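PDB 3GL5: putative DsbA oxidoreductase SCO1869 from Streptomyces coelicolor A3, which is of unknown function but, as a putative DsbA-like member of the thioredoxin superfamily, probably acts as a thiol-disulfide oxidoreductase. Local coordinates for residues Lys20-Glu24 / Glu117-Asp121; Ala50-Val54 / Ser133-Asp138; Gln73-Asp77 / Tyr90-Arg95; Leu189-Val195 / Ala207-Ala211. All coordinates share one frame; numbering follows the deposited sequence. Where two conformers were deposited one is given.

Contact 1 (Lys20-Glu24 / Glu117-Asp121)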
loop_
_atom_site.group_PDB
_atom_site.type_symbol
_atom_site.label_atom_id
_atom_site.label_comp_id
_atom_site.label_asym_id
_atom_site.label_seq_id
_atom_site.Cartn_x
_atom_site.Cartn_y
_atom_site.Cartn_z
ATOM N N LYS A 20 -2.194 -17.375 8.821
ATOM C CA LYS A 20 -1.443 -16.795 7.728
ATOM C C LYS A 20 -1.055 -17.908 6.724
ATOM O O LYS A 20 -1.214 -17.761 5.514
ATOM C CB LYS A 20 -0.183 -16.076 8.225
ATOM C CG LYS A 20 0.662 -15.535 7.017
ATOM C CD LYS A 20 1.574 -14.422 7.444
ATOM C CE LYS A 20 2.952 -14.897 7.538
ATOM N NZ LYS A 20 3.488 -15.007 6.141
ATOM N N ALA A 21 -0.582 -19.032 7.260
ATOM C CA ALA A 21 -0.136 -20.157 6.435
ATOM C C ALA A 21 -1.316 -20.775 5.698
ATOM O O ALA A 21 -1.204 -21.152 4.507
ATOM C CB ALA A 21 0.558 -21.192 7.289
ATOM N N ARG A 22 -2.455 -20.861 6.384
ATOM C CA ARG A 22 -3.670 -21.410 5.769
ATOM C C ARG A 22 -4.144 -20.549 4.590
ATOM O O ARG A 22 -4.512 -21.070 3.538
ATOM C CB ARG A 22 -4.779 -21.614 6.809
ATOM C CG ARG A 22 -4.761 -22.962 7.369
ATOM C CD ARG A 22 -5.745 -23.161 8.489
ATOM N NE ARG A 22 -5.352 -24.278 9.344
ATOM C CZ ARG A 22 -5.980 -24.595 10.476
ATOM N NH1 ARG A 22 -6.998 -23.874 10.902
ATOM N NH2 ARG A 22 -5.575 -25.613 11.212
ATOM N N PHE A 23 -4.108 -19.233 4.781
ATOM C CA PHE A 23 -4.469 -18.303 3.749
ATOM C C PHE A 23 -3.538 -18.412 2.563
ATOM O O PHE A 23 -3.989 -18.337 1.406
ATOM C CB PHE A 23 -4.430 -16.858 4.240
ATOM C CG PHE A 23 -4.614 -15.879 3.133
ATOM C CD1 PHE A 23 -5.872 -15.674 2.581
ATOM C CD2 PHE A 23 -3.510 -15.244 2.564
ATOM C CE1 PHE A 23 -6.042 -14.821 1.520
ATOM C CE2 PHE A 23 -3.665 -14.379 1.487
ATOM C CZ PHE A 23 -4.926 -14.146 0.977
ATOM N N GLU A 24 -2.240 -18.516 2.840
ATOM C CA GLU A 24 -1.267 -18.529 1.771
ATOM C C GLU A 24 -1.438 -19.805 0.953
ATOM O O GLU A 24 -1.397 -19.810 -0.305
ATOM C CB GLU A 24 0.136 -18.431 2.348
ATOM C CG GLU A 24 0.538 -16.995 2.713
ATOM C CD GLU A 24 1.771 -16.921 3.606
ATOM O OE1 GLU A 24 2.441 -17.953 3.846
ATOM O OE2 GLU A 24 2.063 -15.820 4.109
ATOM N N GLU A 117 6.812 -8.877 4.833
ATOM C CA GLU A 117 6.539 -10.282 5.059
ATOM C C GLU A 117 7.711 -11.048 5.690
ATOM O O GLU A 117 7.497 -11.911 6.563
ATOM C CB GLU A 117 5.982 -10.970 3.812
ATOM C CG GLU A 117 5.167 -12.183 4.237
ATOM C CD GLU A 117 4.193 -12.664 3.192
ATOM O OE1 GLU A 117 3.761 -11.844 2.333
ATOM O OE2 GLU A 117 3.847 -13.871 3.245
ATOM N N ALA A 118 8.938 -10.665 5.307
ATOM C CA ALA A 118 10.157 -11.201 5.925
ATOM C C ALA A 118 10.252 -10.882 7.411
ATOM O O ALA A 118 10.624 -11.738 8.211
ATOM C CB ALA A 118 11.436 -10.742 5.169
ATOM N N LEU A 119 9.918 -9.674 7.829
ATOM C CA LEU A 119 10.025 -9.375 9.262
ATOM C C LEU A 119 8.829 -9.979 10.039
ATOM O O LEU A 119 8.971 -10.428 11.198
ATOM C CB LEU A 119 10.139 -7.867 9.530
ATOM C CG LEU A 119 10.386 -7.433 10.979
ATOM C CD1 LEU A 119 11.673 -8.054 11.536
ATOM C CD2 LEU A 119 10.344 -5.883 11.134
ATOM N N LEU A 120 7.670 -9.995 9.394
ATOM C CA LEU A 120 6.488 -10.625 9.994
ATOM C C LEU A 120 6.769 -12.115 10.312
ATOM O O LEU A 120 6.588 -12.575 11.452
ATOM C CB LEU A 120 5.271 -10.413 9.094
ATOM C CG LEU A 120 3.943 -10.973 9.585
ATOM C CD1 LEU A 120 3.536 -10.394 10.974
ATOM C CD2 LEU A 120 2.857 -10.785 8.510
ATOM N N ASP A 121 7.261 -12.849 9.314
ATOM C CA ASP A 121 7.642 -14.250 9.527
ATOM C C ASP A 121 8.759 -14.404 10.529
ATOM O O ASP A 121 8.713 -15.330 11.295
ATOM C CB ASP A 121 8.014 -14.953 8.240
ATOM C CG ASP A 121 6.837 -15.156 7.323
ATOM O OD1 ASP A 121 5.687 -15.342 7.797
ATOM O OD2 ASP A 121 7.071 -15.142 6.089
#

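Contact 2 (Ala50-Val54 / Ser133-Asp138)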
loop_
_atom_site.group_PDB
_atom_site.type_symbol
_atom_site.label_atom_id
_atom_site.label_comp_id
_atom_site.label_asym_id
_atom_site.label_seq_id
_atom_site.Cartn_x
_atom_site.Cartn_y
_atom_site.Cartn_z
ATOM N N ALA A 50 2.091 -3.358 29.465
ATOM C CA ALA A 50 3.390 -2.697 29.668
ATOM C C ALA A 50 4.535 -3.477 29.040
ATOM O O ALA A 50 4.556 -4.709 29.058
ATOM C CB ALA A 50 3.651 -2.461 31.142
ATOM N N LYS A 51 5.508 -2.764 28.496
ATOM C CA LYS A 51 6.598 -3.459 27.834
ATOM C C LYS A 51 7.282 -4.472 28.759
ATOM O O LYS A 51 7.639 -5.555 28.325
ATOM C CB LYS A 51 7.599 -2.483 27.218
ATOM C CG LYS A 51 8.594 -3.196 26.276
ATOM C CD LYS A 51 9.255 -2.221 25.276
ATOM C CE LYS A 51 10.548 -1.651 25.787
ATOM N NZ LYS A 51 11.567 -2.733 25.885
ATOM N N ASP A 52 7.434 -4.154 30.037
ATOM C CA ASP A 52 8.132 -5.075 30.925
ATOM C C ASP A 52 7.217 -6.127 31.530
ATOM O O ASP A 52 7.613 -6.848 32.428
ATOM C CB ASP A 52 8.882 -4.327 32.036
ATOM C CG ASP A 52 7.948 -3.782 33.108
ATOM O OD1 ASP A 52 6.769 -3.472 32.799
ATOM O OD2 ASP A 52 8.403 -3.664 34.268
ATOM N N ASP A 53 5.990 -6.217 31.054
ATOM C CA ASP A 53 5.083 -7.240 31.553
ATOM C C ASP A 53 5.065 -8.479 30.634
ATOM O O ASP A 53 4.234 -8.585 29.726
ATOM C CB ASP A 53 3.687 -6.629 31.727
ATOM C CG ASP A 53 2.742 -7.528 32.485
ATOM O OD1 ASP A 53 3.219 -8.372 33.279
ATOM O OD2 ASP A 53 1.511 -7.377 32.295
ATOM N N VAL A 54 6.011 -9.393 30.851
ATOM C CA VAL A 54 6.102 -10.665 30.109
ATOM C C VAL A 54 5.712 -11.802 31.042
ATOM O O VAL A 54 6.184 -11.891 32.163
ATOM C CB VAL A 54 7.541 -10.946 29.548
ATOM C CG1 VAL A 54 7.519 -12.081 28.474
ATOM C CG2 VAL A 54 8.167 -9.680 28.983
ATOM N N SER A 133 12.720 -15.154 24.051
ATOM C CA SER A 133 11.575 -14.258 24.001
ATOM C C SER A 133 11.781 -13.138 22.980
ATOM O O SER A 133 12.905 -12.645 22.788
ATOM C CB SER A 133 11.336 -13.653 25.382
ATOM O OG SER A 133 10.254 -12.751 25.357
ATOM N N VAL A 134 10.699 -12.769 22.310
ATOM C CA VAL A 134 10.660 -11.542 21.524
ATOM C C VAL A 134 10.168 -10.333 22.335
ATOM O O VAL A 134 10.031 -9.226 21.781
ATOM C CB VAL A 134 9.803 -11.690 20.255
ATOM C CG1 VAL A 134 10.333 -12.831 19.396
ATOM C CG2 VAL A 134 8.338 -11.884 20.585
ATOM N N PHE A 135 9.886 -10.520 23.623
ATOM C CA PHE A 135 9.242 -9.438 24.418
ATOM C C PHE A 135 10.216 -8.718 25.345
ATOM O O PHE A 135 11.140 -9.325 25.878
ATOM C CB PHE A 135 8.039 -9.972 25.208
ATOM C CG PHE A 135 7.017 -10.684 24.344
ATOM C CD1 PHE A 135 6.135 -9.949 23.538
ATOM C CD2 PHE A 135 6.950 -12.082 24.325
ATOM C CE1 PHE A 135 5.167 -10.606 22.723
ATOM C CE2 PHE A 135 6.016 -12.747 23.513
ATOM C CZ PHE A 135 5.118 -12.009 22.717
ATOM N N ASN A 136 10.025 -7.424 25.528
ATOM C CA ASN A 136 10.902 -6.690 26.402
ATOM C C ASN A 136 12.420 -7.030 26.206
ATOM O O ASN A 136 13.140 -7.237 27.191
ATOM C CB ASN A 136 10.495 -6.945 27.865
ATOM C CG ASN A 136 11.106 -5.927 28.826
ATOM O OD1 ASN A 136 11.411 -4.805 28.432
ATOM N ND2 ASN A 136 11.307 -6.328 30.087
ATOM N N ASP A 137 12.883 -7.107 24.948
ATOM C CA ASP A 137 14.290 -7.355 24.623
ATOM C C ASP A 137 14.661 -6.733 23.257
ATOM O O ASP A 137 14.544 -7.375 22.188
ATOM C CB ASP A 137 14.587 -8.853 24.647
ATOM C CG ASP A 137 16.047 -9.191 24.314
ATOM O OD1 ASP A 137 16.832 -8.313 23.868
ATOM O OD2 ASP A 137 16.410 -10.371 24.487
ATOM N N ASP A 138 15.122 -5.486 23.305
ATOM C CA ASP A 138 15.385 -4.719 22.108
ATOM C C ASP A 138 16.465 -5.352 21.246
ATOM O O ASP A 138 16.326 -5.408 20.030
ATOM C CB ASP A 138 15.764 -3.287 22.487
ATOM C CG ASP A 138 14.552 -2.392 22.700
ATOM O OD1 ASP A 138 13.388 -2.888 22.653
ATOM O OD2 ASP A 138 14.770 -1.178 22.909
#

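Contact 3 (Gln73-Asp77 / Tyr90-Arg95). With ACT (acetate ion), chain C.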
loop_
_atom_site.group_PDB
_atom_site.type_symbol
_atom_site.label_atom_id
_atom_site.label_comp_id
_atom_site.label_asym_id
_atom_site.label_seq_id
_atom_site.Cartn_x
_atom_site.Cartn_y
_atom_site.Cartn_z
ATOM N N GLN A 73 -2.665 -26.861 28.572
ATOM C CA GLN A 73 -1.699 -27.679 27.853
ATOM C C GLN A 73 -2.289 -28.296 26.592
ATOM O O GLN A 73 -1.617 -28.336 25.554
ATOM C CB GLN A 73 -1.139 -28.792 28.735
ATOM C CG GLN A 73 0.117 -29.396 28.129
ATOM C CD GLN A 73 1.052 -28.321 27.617
ATOM O OE1 GLN A 73 1.233 -28.163 26.416
ATOM N NE2 GLN A 73 1.635 -27.570 28.525
ATOM N N ALA A 74 -3.535 -28.771 26.691
ATOM C CA ALA A 74 -4.244 -29.379 25.551
ATOM C C ALA A 74 -4.498 -28.415 24.390
ATOM O O ALA A 74 -4.382 -28.798 23.233
ATOM C CB ALA A 74 -5.551 -30.011 25.982
ATOM N N GLY A 75 -4.848 -27.168 24.699
ATOM C CA GLY A 75 -5.015 -26.170 23.651
ATOM C C GLY A 75 -3.707 -26.006 22.913
ATOM O O GLY A 75 -3.695 -25.991 21.698
ATOM N N GLU A 76 -2.600 -25.918 23.655
ATOM C CA GLU A 76 -1.270 -25.729 23.082
ATOM C C GLU A 76 -0.815 -26.922 22.244
ATOM O O GLU A 76 -0.228 -26.739 21.155
ATOM C CB GLU A 76 -0.229 -25.431 24.163
ATOM C CG GLU A 76 -0.360 -24.049 24.800
ATOM C CD GLU A 76 -0.641 -22.946 23.798
ATOM O OE1 GLU A 76 0.244 -22.615 22.983
ATOM O OE2 GLU A 76 -1.777 -22.413 23.844
ATOM N N ASP A 77 -1.080 -28.120 22.747
ATOM C CA ASP A 77 -0.819 -29.343 21.978
ATOM C C ASP A 77 -1.628 -29.327 20.677
ATOM O O ASP A 77 -1.107 -29.617 19.604
ATOM C CB ASP A 77 -1.133 -30.608 22.792
ATOM C CG ASP A 77 -0.215 -30.773 24.000
ATOM O OD1 ASP A 77 0.799 -30.083 24.129
ATOM O OD2 ASP A 77 -0.519 -31.601 24.870
ATOM N N TYR A 90 6.178 -24.856 16.126
ATOM C CA TYR A 90 5.354 -24.299 17.195
ATOM C C TYR A 90 5.708 -25.012 18.501
ATOM O O TYR A 90 5.398 -26.204 18.642
ATOM C CB TYR A 90 3.891 -24.518 16.895
ATOM C CG TYR A 90 2.971 -23.775 17.825
ATOM C CD1 TYR A 90 2.448 -22.534 17.478
ATOM C CD2 TYR A 90 2.625 -24.310 19.071
ATOM C CE1 TYR A 90 1.562 -21.812 18.366
ATOM C CE2 TYR A 90 1.770 -23.611 19.966
ATOM C CZ TYR A 90 1.246 -22.368 19.608
ATOM O OH TYR A 90 0.415 -21.703 20.475
ATOM N N ARG A 91 6.377 -24.312 19.425
ATOM C CA ARG A 91 6.687 -24.885 20.750
ATOM C C ARG A 91 5.460 -24.995 21.618
ATOM O O ARG A 91 4.763 -24.012 21.835
ATOM C CB ARG A 91 7.728 -24.068 21.478
ATOM C CG ARG A 91 8.973 -24.007 20.675
ATOM C CD ARG A 91 9.949 -23.043 21.263
ATOM N NE ARG A 91 10.763 -23.765 22.221
ATOM C CZ ARG A 91 11.731 -24.625 21.879
ATOM N NH1 ARG A 91 12.022 -24.859 20.598
ATOM N NH2 ARG A 91 12.409 -25.255 22.827
ATOM N N THR A 92 5.185 -26.209 22.094
ATOM C CA THR A 92 3.977 -26.471 22.895
ATOM C C THR A 92 4.221 -26.281 24.392
ATOM O O THR A 92 3.333 -26.541 25.204
ATOM C CB THR A 92 3.401 -27.885 22.637
ATOM O OG1 THR A 92 4.442 -28.860 22.798
ATOM C CG2 THR A 92 2.880 -27.979 21.218
ATOM N N ARG A 93 5.412 -25.806 24.747
ATOM C CA ARG A 93 5.790 -25.623 26.120
ATOM C C ARG A 93 6.630 -24.379 26.302
ATOM O O ARG A 93 7.480 -24.054 25.467
ATOM C CB ARG A 93 6.616 -26.819 26.589
ATOM C CG ARG A 93 6.021 -27.583 27.718
ATOM C CD ARG A 93 4.806 -28.304 27.252
ATOM N NE ARG A 93 4.343 -29.279 28.219
ATOM C CZ ARG A 93 3.536 -30.278 27.899
ATOM N NH1 ARG A 93 3.146 -31.151 28.826
ATOM N NH2 ARG A 93 3.113 -30.395 26.638
ATOM N N ASP A 94 6.384 -23.704 27.419
ATOM C CA ASP A 94 7.214 -22.608 27.918
ATOM C C ASP A 94 7.230 -21.393 27.048
ATOM O O ASP A 94 8.204 -20.659 27.088
ATOM C CB ASP A 94 8.670 -23.038 28.131
ATOM C CG ASP A 94 8.804 -24.214 29.071
ATOM O OD1 ASP A 94 8.024 -24.330 30.057
ATOM O OD2 ASP A 94 9.702 -25.040 28.803
ATOM N N ARG A 95 6.192 -21.190 26.246
ATOM C CA ARG A 95 6.040 -19.934 25.501
ATOM C C ARG A 95 5.702 -18.799 26.459
ATOM O O ARG A 95 5.169 -19.020 27.557
ATOM C CB ARG A 95 4.959 -20.057 24.445
ATOM C CG ARG A 95 5.296 -21.034 23.245
ATOM C CD ARG A 95 4.514 -20.676 21.954
ATOM N NE ARG A 95 3.071 -20.578 22.190
ATOM C CZ ARG A 95 2.426 -19.440 22.455
ATOM N NH1 ARG A 95 3.090 -18.279 22.527
ATOM N NH2 ARG A 95 1.103 -19.472 22.662
HETATM C C ACT C . -0.334 -15.940 23.028
HETATM O O ACT C . 0.537 -15.065 23.190
HETATM O OXT ACT C . 0.132 -17.079 22.929
HETATM C CH3 ACT C . -1.809 -15.617 22.975
HETATM O O HOH W 1 2.623 -23.065 23.608
#

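Contact 4 (Leu189-Val195 / Ala207-Ala211)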
loop_
_atom_site.group_PDB
_atom_site.type_symbol
_atom_site.label_atom_id
_atom_site.label_comp_id
_atom_site.label_asym_id
_atom_site.label_seq_id
_atom_site.Cartn_x
_atom_site.Cartn_y
_atom_site.Cartn_z
ATOM N N LEU A 189 -11.335 -8.914 2.127
ATOM C CA LEU A 189 -11.103 -9.257 0.732
ATOM C C LEU A 189 -11.823 -8.222 -0.069
ATOM O O LEU A 189 -13.058 -8.160 -0.036
ATOM C CB LEU A 189 -11.603 -10.673 0.413
ATOM C CG LEU A 189 -10.826 -11.775 1.128
ATOM C CD1 LEU A 189 -11.407 -12.060 2.517
ATOM C CD2 LEU A 189 -10.780 -13.040 0.317
ATOM N N ASP A 190 -11.053 -7.375 -0.743
ATOM C CA ASP A 190 -11.625 -6.367 -1.630
ATOM C C ASP A 190 -12.531 -5.340 -0.931
ATOM O O ASP A 190 -13.454 -4.824 -1.551
ATOM C CB ASP A 190 -12.439 -7.038 -2.738
ATOM C CG ASP A 190 -12.599 -6.142 -3.956
ATOM O OD1 ASP A 190 -11.689 -5.285 -4.189
ATOM O OD2 ASP A 190 -13.614 -6.294 -4.670
ATOM N N ARG A 191 -12.282 -5.037 0.344
ATOM C CA ARG A 191 -13.230 -4.217 1.118
ATOM C C ARG A 191 -14.728 -4.621 0.945
ATOM O O ARG A 191 -15.607 -3.783 1.141
ATOM C CB ARG A 191 -13.019 -2.716 0.837
ATOM C CG ARG A 191 -11.722 -2.110 1.422
ATOM C CD ARG A 191 -11.851 -1.875 2.934
ATOM N NE ARG A 191 -10.553 -1.659 3.571
ATOM C CZ ARG A 191 -10.007 -0.463 3.792
ATOM N NH1 ARG A 191 -10.654 0.642 3.430
ATOM N NH2 ARG A 191 -8.806 -0.360 4.369
ATOM N N ALA A 192 -15.019 -5.892 0.608
ATOM C CA ALA A 192 -16.415 -6.384 0.466
ATOM C C ALA A 192 -16.727 -7.509 1.424
ATOM O O ALA A 192 -17.868 -7.640 1.910
ATOM C CB ALA A 192 -16.704 -6.858 -0.970
ATOM N N TYR A 193 -15.727 -8.349 1.675
ATOM C CA TYR A 193 -15.928 -9.510 2.516
ATOM C C TYR A 193 -14.946 -9.555 3.690
ATOM O O TYR A 193 -13.742 -9.414 3.500
ATOM C CB TYR A 193 -15.786 -10.764 1.662
ATOM C CG TYR A 193 -17.027 -11.077 0.856
ATOM C CD1 TYR A 193 -18.027 -11.890 1.388
ATOM C CD2 TYR A 193 -17.216 -10.551 -0.429
ATOM C CE1 TYR A 193 -19.179 -12.198 0.660
ATOM C CE2 TYR A 193 -18.375 -10.852 -1.168
ATOM C CZ TYR A 193 -19.345 -11.673 -0.606
ATOM O OH TYR A 193 -20.496 -11.983 -1.292
ATOM N N GLY A 194 -15.465 -9.765 4.897
ATOM C CA GLY A 194 -14.615 -9.975 6.068
ATOM C C GLY A 194 -14.523 -11.438 6.447
ATOM O O GLY A 194 -15.519 -12.090 6.629
ATOM N N VAL A 195 -13.324 -11.962 6.583
ATOM C CA VAL A 195 -13.169 -13.307 7.104
ATOM C C VAL A 195 -12.387 -13.305 8.415
ATOM O O VAL A 195 -11.303 -12.726 8.515
ATOM C CB VAL A 195 -12.514 -14.233 6.059
ATOM C CG1 VAL A 195 -12.192 -15.585 6.677
ATOM C CG2 VAL A 195 -13.465 -14.373 4.860
ATOM N N ALA A 207 -13.823 -17.770 -0.148
ATOM C CA ALA A 207 -13.839 -16.322 0.094
ATOM C C ALA A 207 -13.135 -15.564 -1.045
ATOM O O ALA A 207 -13.697 -14.627 -1.592
ATOM C CB ALA A 207 -13.193 -15.973 1.446
ATOM N N LEU A 208 -11.933 -15.979 -1.404
ATOM C CA LEU A 208 -11.252 -15.416 -2.574
ATOM C C LEU A 208 -12.142 -15.445 -3.824
ATOM O O LEU A 208 -12.270 -14.447 -4.529
ATOM C CB LEU A 208 -9.939 -16.155 -2.833
ATOM C CG LEU A 208 -8.831 -15.883 -1.815
ATOM C CD1 LEU A 208 -7.659 -16.902 -1.814
ATOM C CD2 LEU A 208 -8.323 -14.480 -1.998
ATOM N N THR A 209 -12.808 -16.572 -4.053
ATOM C CA THR A 209 -13.529 -16.796 -5.310
ATOM C C THR A 209 -14.771 -15.969 -5.401
ATOM O O THR A 209 -15.075 -15.400 -6.443
ATOM C CB THR A 209 -13.875 -18.271 -5.485
ATOM O OG1 THR A 209 -12.655 -18.974 -5.720
ATOM C CG2 THR A 209 -14.819 -18.490 -6.673
ATOM N N GLN A 210 -15.476 -15.903 -4.285
ATOM C CA GLN A 210 -16.678 -15.113 -4.156
ATOM C C GLN A 210 -16.340 -13.639 -4.284
ATOM O O GLN A 210 -16.979 -12.914 -5.035
ATOM C CB GLN A 210 -17.316 -15.394 -2.795
ATOM C CG GLN A 210 -18.800 -15.191 -2.764
ATOM C CD GLN A 210 -19.376 -15.512 -1.411
ATOM O OE1 GLN A 210 -18.769 -16.237 -0.624
ATOM N NE2 GLN A 210 -20.548 -14.969 -1.127
ATOM N N ALA A 211 -15.310 -13.219 -3.559
ATOM C CA ALA A 211 -14.856 -11.827 -3.540
ATOM C C ALA A 211 -14.454 -11.432 -4.945
ATOM O O ALA A 211 -14.936 -10.420 -5.464
ATOM C CB ALA A 211 -13.686 -11.641 -2.589
#

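Contact 1 (Lys20-Glu24 / Glu117-Asp121)
Lys-20 and Asp-121 mark the nearest backbone approach, their CA atoms 9.6 Å apart, where the helical segments 20-24 and 117-121 run roughly antiparallel, their axes 14.0 Å apart at closest and their directions 137° from each other. So wide a spacing leaves the meeting to long side chains. Lys-20 does most of the bridging: with CG anti to the backbone N (chi1 176°) its chain leaves the helix toward the other segment, and bends at chi3 and chi4 turn the ammonium in among three carboxylates. NZ donates to OE2 of Glu-24, one helical turn on in the same helix, at 2.6 Å, using the syn lone pair of that oxygen. Across to Glu-117, NZ makes a salt bridge to OE2 at 3.1 Å, a weak hydrogen bond. A further salt bridge goes to Asp-121, although the position of its OD1 is doubtful. This four-residue network ties helix 14-28, whose start carries the thioredoxin-type Cys-13/Cys-16 pair, to helix 116-128 of the helical insertion that distinguishes DsbA relatives from thioredoxin itself. Glu-24 and Glu-117 arrive from opposite directions, their carboxylate planes 30° apart and their OE2 atoms separated by 2.8 Å, a like-charge pair whose strain the shared ammonium is likely to ease. With an alanine here in place of Lys-20, the three acids would probably be left without their common counter-charge and tend to push apart. Beside the charged group, Lys-20 CD slides past Leu-120 CD2 at 4.0 Å, and His-40 of strand 36-42 packs against Lys-20, Glu-117 and Leu-120.

Contact 2 (Ala50-Val54 / Ser133-Asp138)
Asn-136 lies against the backbone of Lys-51 and Asp-52, the CA of Asp-52 coming within 5.5 Å of Asn-136 CA, so a type I beta turn spanning Ala-50 to Asp-53 is met by the loop that leads into helix 138-147. Both pieces are irregular and the contact lies at the surface. With chi1 at -164°, Asn-136 lays its amide alongside the turn: CB comes to 3.2 Å from Lys-51 O, while ND2 rests 3.5 Å from Asp-52 CA. The aliphatic chain of Lys-51 crosses this side chain at about a right angle and then bends near its end, through a chi3 of 92°, bringing NZ round to Asn-136 OD1 in a weak hydrogen bond of 3.3 Å. The same NZ has a long salt-bridge partner in Asp-138 OD1, 3.7 Å away, at the first turn of the helix. One lysine thus spans the entry to helix 138-147 loosely rather than gripping it. At the other end the contact is apolar. Val-54 leans obliquely against Phe-135, its CG2 3.8 Å from Phe-135 CB, and touches the CB of Asn-136 as well. The ring itself leads away from the turn, and one face is covered by Val-134 CG2. Asp-96 of strand 96-97 packs on both Val-54 and Phe-135. It is also hydrogen-bonded to Ser-133, which follows the sodium-site residue Arg-132. Ser-133 opens an ST turn, its OG accepting from Phe-135 N at 2.8 Å with an N-H...O angle of 161°.

Contact 3 (Gln73-Asp77 / Tyr90-Arg95)
Glu-76 OE1 lies at the NE/NH2 edge of the Arg-95 guanidinium, and OXT of a bound acetate at the NH1/NH2 edge, 2.6 Å from NH2. The ring of Tyr-90 likewise has Glu-76 OE1 at its edge, while its plane lies about 15° from that of Phe-128, which it meets. Over one face of the Arg-93 guanidinium lies the amide of Gln-73, in one of two conformers, the planes 15° apart; which end of the amide is oxygen is uncertain. Glu-76 OE1 is the hub. Tyr-90 OH donates to it at 2.7 Å on the syn side, Arg-95 NH2 reaches it at 3.3 Å from above the carboxylate plane, and a water that also donates to Arg-91 O adds a third bond. Helix 69-85 and the loop returning alongside it thereby lock together within the helical insertion of this DsbA-like fold. In Glu-76 a bend at chi2 (-42°) brings the carboxylate to the loop. With an alanine here, Tyr-90 OH would probably lose its acceptor and Arg-95 a carboxylate partner. Farther along, Asp-77 OD1 forms a 3.4 Å salt bridge with Arg-93 NH2, and Thr-92 CG2 sits 3.3 Å from Glu-76 O.

Contact 4 (Leu189-Val195 / Ala207-Ala211)
Leu-189 supplies much of the apolar contact, reaching three residues of segment 207-211 of helix 201-213. Its CB meets Ala-211 CB at 3.8 Å, and its CD2 branch lies 3.7 Å from Leu-208 CD2, the two leucines crossing at about a right angle. That same methyl also approaches Ala-207. Val-195 adds a second hold on Ala-207, CG2 to CB at 3.8 Å, and Tyr-193 CD2 passes 4.1 Å from Ala-211 CA. Ala-207 and Ala-211 present methyl groups to the strand side. Backbone hydrogen bonds shape that side: Leu-189 O accepts from Ala-192 N and Tyr-193 N, which makes a classic beta bulge at the tight connection between strands 186-189 and 193-196. This hairpin followed by helix 201-213 is the C-terminal beta-beta-alpha unit of the thioredoxin fold, and the helix runs back along strand 193-196, segments 193-195 and 207-211 being 173° apart in direction with axes 9.8 Å from each other. Strand 193-196 is an edge strand of the chain's own sheet, and a parallel strand of the second subunit extends the sheet. Tyr-193 and Gln-210 bring the polar groups together. Tyr-193 is hydrogen-bonded through OH to Glu-214. The Gln-210 amide, in one of two conformers, is turned 54° from the ring, with NE2 3.0 Å from Tyr-193 OH.

Contact 1 stands at the junction, since it joins the thioredoxin helix that starts at the Cys-13/Cys-16 disulfide to the helical insertion; Lys-20 lies near those cysteines without touching them. On its thioredoxin side it meets contact 4 directly, Phe-23 CE1 packing 4.2 Å from Leu-208 CD2. Contacts 2 and 3 both belong to the insertion and both come near the sodium ion: the side chain of Ser-133 lies about 5 Å from it and that of Arg-95 about 7 Å. Their nearest atoms are about 6 Å apart, and contact 3 nests within the chain loop closed by contact 2. Contacts 2 and 4 sit on opposite sides of the chain's centre, their own centres 35 Å apart.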